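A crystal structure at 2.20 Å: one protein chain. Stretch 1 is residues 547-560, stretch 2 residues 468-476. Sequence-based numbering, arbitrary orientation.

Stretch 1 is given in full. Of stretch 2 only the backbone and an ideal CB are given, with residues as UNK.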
# COMPACT_ATOMS: atom_id res chain seq x y z
N GLY A 547 3.46 27.26 -37.26
CA GLY A 547 2.41 27.92 -38.01
C GLY A 547 1.97 29.17 -37.27
O GLY A 547 2.80 29.97 -36.81
N ALA A 548 0.66 29.33 -37.12
CA ALA A 548 0.11 30.55 -36.54
C ALA A 548 0.15 30.57 -35.02
O ALA A 548 -0.02 31.64 -34.43
CB ALA A 548 -1.33 30.75 -37.02
N GLY A 549 0.38 29.43 -34.37
CA GLY A 549 0.34 29.33 -32.93
C GLY A 549 1.72 29.30 -32.30
O GLY A 549 2.75 29.48 -32.95
N CYS A 550 1.72 29.05 -30.98
CA CYS A 550 2.94 29.16 -30.19
C CYS A 550 2.88 28.22 -28.99
O CYS A 550 1.97 28.33 -28.16
CB CYS A 550 3.13 30.60 -29.73
SG CYS A 550 4.59 30.84 -28.72
N VAL A 551 3.87 27.33 -28.89
CA VAL A 551 4.00 26.35 -27.81
C VAL A 551 4.98 26.90 -26.79
O VAL A 551 6.15 27.14 -27.11
CB VAL A 551 4.50 25.00 -28.34
CG1 VAL A 551 4.63 23.97 -27.19
CG2 VAL A 551 3.61 24.49 -29.46
N THR A 552 4.51 27.09 -25.55
CA THR A 552 5.39 27.42 -24.42
C THR A 552 5.49 26.19 -23.52
O THR A 552 4.53 25.84 -22.82
CB THR A 552 4.87 28.65 -23.66
OG1 THR A 552 4.79 29.76 -24.55
CG2 THR A 552 5.76 29.01 -22.49
N SER A 553 6.65 25.52 -23.54
CA SER A 553 6.86 24.28 -22.80
C SER A 553 7.70 24.54 -21.55
O SER A 553 8.75 25.19 -21.63
CB SER A 553 7.53 23.21 -23.67
OG SER A 553 6.94 23.08 -24.95
N VAL A 554 7.25 24.03 -20.41
CA VAL A 554 7.99 24.11 -19.15
C VAL A 554 8.50 22.73 -18.79
O VAL A 554 7.71 21.78 -18.65
CB VAL A 554 7.12 24.67 -18.01
CG1 VAL A 554 7.89 24.70 -16.69
CG2 VAL A 554 6.56 26.05 -18.36
N LEU A 555 9.82 22.60 -18.60
CA LEU A 555 10.44 21.32 -18.31
C LEU A 555 10.45 21.03 -16.82
O LEU A 555 11.47 20.69 -16.24
CB LEU A 555 11.85 21.28 -18.89
CG LEU A 555 11.92 21.65 -20.38
CD1 LEU A 555 13.35 21.64 -20.92
CD2 LEU A 555 11.03 20.70 -21.19
N ALA A 556 9.29 21.19 -16.17
CA ALA A 556 9.15 20.83 -14.77
C ALA A 556 7.68 20.55 -14.52
O ALA A 556 6.80 21.01 -15.27
CB ALA A 556 9.66 21.92 -13.83
N ASP A 557 7.40 19.77 -13.47
CA ASP A 557 6.02 19.48 -13.09
C ASP A 557 5.54 20.62 -12.19
O ASP A 557 5.59 20.54 -10.96
CB ASP A 557 5.93 18.13 -12.41
CG ASP A 557 4.50 17.65 -12.28
OD1 ASP A 557 3.57 18.50 -12.34
OD2 ASP A 557 4.31 16.43 -12.09
N VAL A 558 5.02 21.67 -12.83
CA VAL A 558 4.65 22.91 -12.14
C VAL A 558 3.64 22.63 -11.03
O VAL A 558 3.87 22.94 -9.85
CB VAL A 558 4.11 23.94 -13.15
CG1 VAL A 558 3.65 25.22 -12.46
CG2 VAL A 558 5.17 24.23 -14.21
N GLU A 559 2.51 22.03 -11.39
CA GLU A 559 1.45 21.86 -10.42
C GLU A 559 1.88 20.96 -9.27
O GLU A 559 1.56 21.24 -8.11
CB GLU A 559 0.20 21.31 -11.10
CG GLU A 559 -0.49 22.37 -11.97
CD GLU A 559 0.18 22.51 -13.33
OE1 GLU A 559 1.05 21.69 -13.66
OE2 GLU A 559 -0.20 23.43 -14.06
N ALA A 560 2.64 19.90 -9.57
CA ALA A 560 3.12 19.03 -8.50
C ALA A 560 4.07 19.80 -7.59
O ALA A 560 3.95 19.73 -6.35
CB ALA A 560 3.81 17.79 -9.08
N UNK A 468 -3.55 28.08 -32.21
CA UNK A 468 -3.67 27.85 -30.78
C UNK A 468 -2.41 28.26 -30.03
O UNK A 468 -1.28 28.05 -30.50
CB UNK A 468 -3.98 26.38 -30.51
N UNK A 469 -2.60 28.86 -28.86
CA UNK A 469 -1.53 29.11 -27.90
C UNK A 469 -1.54 27.99 -26.86
O UNK A 469 -2.51 27.84 -26.10
CB UNK A 469 -1.69 30.48 -27.24
N UNK A 470 -0.46 27.20 -26.82
CA UNK A 470 -0.35 26.04 -25.93
C UNK A 470 0.67 26.33 -24.83
O UNK A 470 1.85 26.60 -25.11
CB UNK A 470 0.05 24.79 -26.71
N UNK A 471 0.22 26.27 -23.58
CA UNK A 471 1.11 26.28 -22.42
C UNK A 471 1.22 24.84 -21.91
O UNK A 471 0.25 24.29 -21.37
CB UNK A 471 0.60 27.22 -21.33
N UNK A 472 2.39 24.23 -22.09
CA UNK A 472 2.59 22.79 -21.87
C UNK A 472 3.45 22.60 -20.63
O UNK A 472 4.68 22.70 -20.70
CB UNK A 472 3.24 22.13 -23.09
N UNK A 473 2.82 22.29 -19.50
CA UNK A 473 3.61 22.02 -18.30
C UNK A 473 4.05 20.56 -18.31
O UNK A 473 3.20 19.65 -18.30
CB UNK A 473 2.81 22.34 -17.03
N UNK A 474 5.36 20.35 -18.38
CA UNK A 474 6.06 19.07 -18.24
C UNK A 474 5.66 18.09 -19.34
O UNK A 474 4.96 17.11 -19.05
CB UNK A 474 5.77 18.46 -16.87
N UNK A 475 6.07 18.30 -20.59
CA UNK A 475 5.81 17.28 -21.61
C UNK A 475 6.41 15.95 -21.21
O UNK A 475 7.38 15.88 -20.45
CB UNK A 475 6.37 17.72 -22.97
N UNK A 476 5.80 14.88 -21.69
CA UNK A 476 6.02 13.56 -21.12
C UNK A 476 7.16 12.85 -21.83
O UNK A 476 7.04 12.55 -23.03
CB UNK A 476 4.74 12.72 -21.20

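Residues 469-473 form a strand that runs parallel to strand 549-554. The backbone bonds suit many sequences but need an N-H at 470, 472 and 474, which excludes proline there.

Position 468 precedes the strand. Its CA-to-CB direction points away from stretch 1, and an ideal CB meets nothing there within 5.5 Å. Phi/psi of -62/140 is open to most residues. The residue is Gly 468. Its O accepts from Cys 550 N at 3.2 Å.

Position 469 pairs with Cys 550, and its CB lies on the face of Cys 550 and Thr 552. The ideal CB is 4.3 Å from Cys 550 O. A medium or long side chain, polar or apolar, would suit. The residue is Gln 469. Its end turns back to stretch 1, with OE1 3.6 Å from Cys 550 CB and NE2 3.7 Å from Gly 549 CA.

Position 470 points to the other face, beside Val 551. An aliphatic residue such as Val, Ile or Leu would suit. The residue is Leu 470, and its CD2 lies 4.1 Å from Val 551 CG1. Its backbone N donates to Cys 550 O at 3.0 Å.

Position 471 returns to the face of Thr 552 and Val 554. Both offer methyl groups, so an aliphatic side chain fits. The residue is Leu 471. Its CD1 reaches 3.9 Å from Thr 552 CG2 and 4.3 Å from Val 554 CG2.

Position 472 shares its face with Val 551 and Ser 553. The ideal CB is 4.7 Å from Val 551 CG1. Aliphatic or aromatic residues could both serve. The residue is Trp 472. Its side chain end leads away, but CE3 stays 4.3 Å from Val 551 CG1.

At position 473 the ideal CB is 3.9 Å from Glu 559 OE1 and 4.1 Å from Val 558 CG2. The carboxylate offers an acceptor, while the valine favours a flat or apolar surface. A short donor such as His or Asn, or Gln, suits the first; a long Lys or Arg would have to fold back. An aromatic ring suits the second. The residue is His 473, which meets both. Its ND1 donates to Glu 559 OE2 at 2.9 Å. Val 558 CG2 lies over the ring face, 3.4 Å from the centroid of His 473, in a CH-pi contact.

Position 474 has a positive phi (63°), which favours glycine and is tolerated by Asn or Asp. Its ideal CB is already 3.2 Å from Ala 556 O, so Gly fits best and Ala is possible. The residue is Ala 474. It takes up the positive phi, with CB 3.9 Å from Asp 557 CA. Its N donates to Val 554 O at 2.8 Å.

At position 475 the ideal CB meets nothing of stretch 1 within 5.5 Å. Phi/psi of -57/152 suits most residues, proline included. The residue is Pro 475. Its CG lies 4.3 Å from Ser 553 CB and 4.4 Å from Leu 555 CD2.

Position 476 is out of reach of stretch 1. The residue is Asp 476.

Stretch 2 468-476: GQLLWHAPD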
# COMPACT_ATOMS: atom_id res chain seq x y z
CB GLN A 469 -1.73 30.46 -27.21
CG GLN A 469 -2.13 31.58 -28.15
CD GLN A 469 -1.06 31.85 -29.16
OE1 GLN A 469 0.03 32.29 -28.81
NE2 GLN A 469 -1.34 31.55 -30.43
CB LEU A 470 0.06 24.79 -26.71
CG LEU A 470 0.17 23.45 -25.98
CD1 LEU A 470 -1.22 22.96 -25.53
CD2 LEU A 470 0.82 22.43 -26.90
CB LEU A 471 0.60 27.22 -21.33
CG LEU A 471 1.42 27.22 -20.04
CD1 LEU A 471 2.93 27.44 -20.30
CD2 LEU A 471 0.88 28.30 -19.12
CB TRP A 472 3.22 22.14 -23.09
CG TRP A 472 3.04 20.66 -23.16
CD1 TRP A 472 2.72 19.82 -22.12
CD2 TRP A 472 3.18 19.83 -24.32
NE1 TRP A 472 2.65 18.53 -22.58
CE2 TRP A 472 2.91 18.51 -23.92
CE3 TRP A 472 3.51 20.09 -25.66
CZ2 TRP A 472 2.95 17.44 -24.81
CZ3 TRP A 472 3.54 19.02 -26.54
CH2 TRP A 472 3.27 17.72 -26.12
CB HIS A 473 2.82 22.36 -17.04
CG HIS A 473 2.80 23.83 -16.74
ND1 HIS A 473 1.94 24.39 -15.82
CD2 HIS A 473 3.52 24.85 -17.26
CE1 HIS A 473 2.15 25.70 -15.78
NE2 HIS A 473 3.10 26.01 -16.64
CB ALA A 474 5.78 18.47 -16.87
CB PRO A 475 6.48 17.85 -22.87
CG PRO A 475 7.17 19.12 -22.44
CD PRO A 475 6.56 19.56 -21.16
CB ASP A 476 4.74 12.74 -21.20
CG ASP A 476 4.91 11.30 -20.75
OD1 ASP A 476 5.91 10.99 -20.06
OD2 ASP A 476 4.00 10.49 -21.07
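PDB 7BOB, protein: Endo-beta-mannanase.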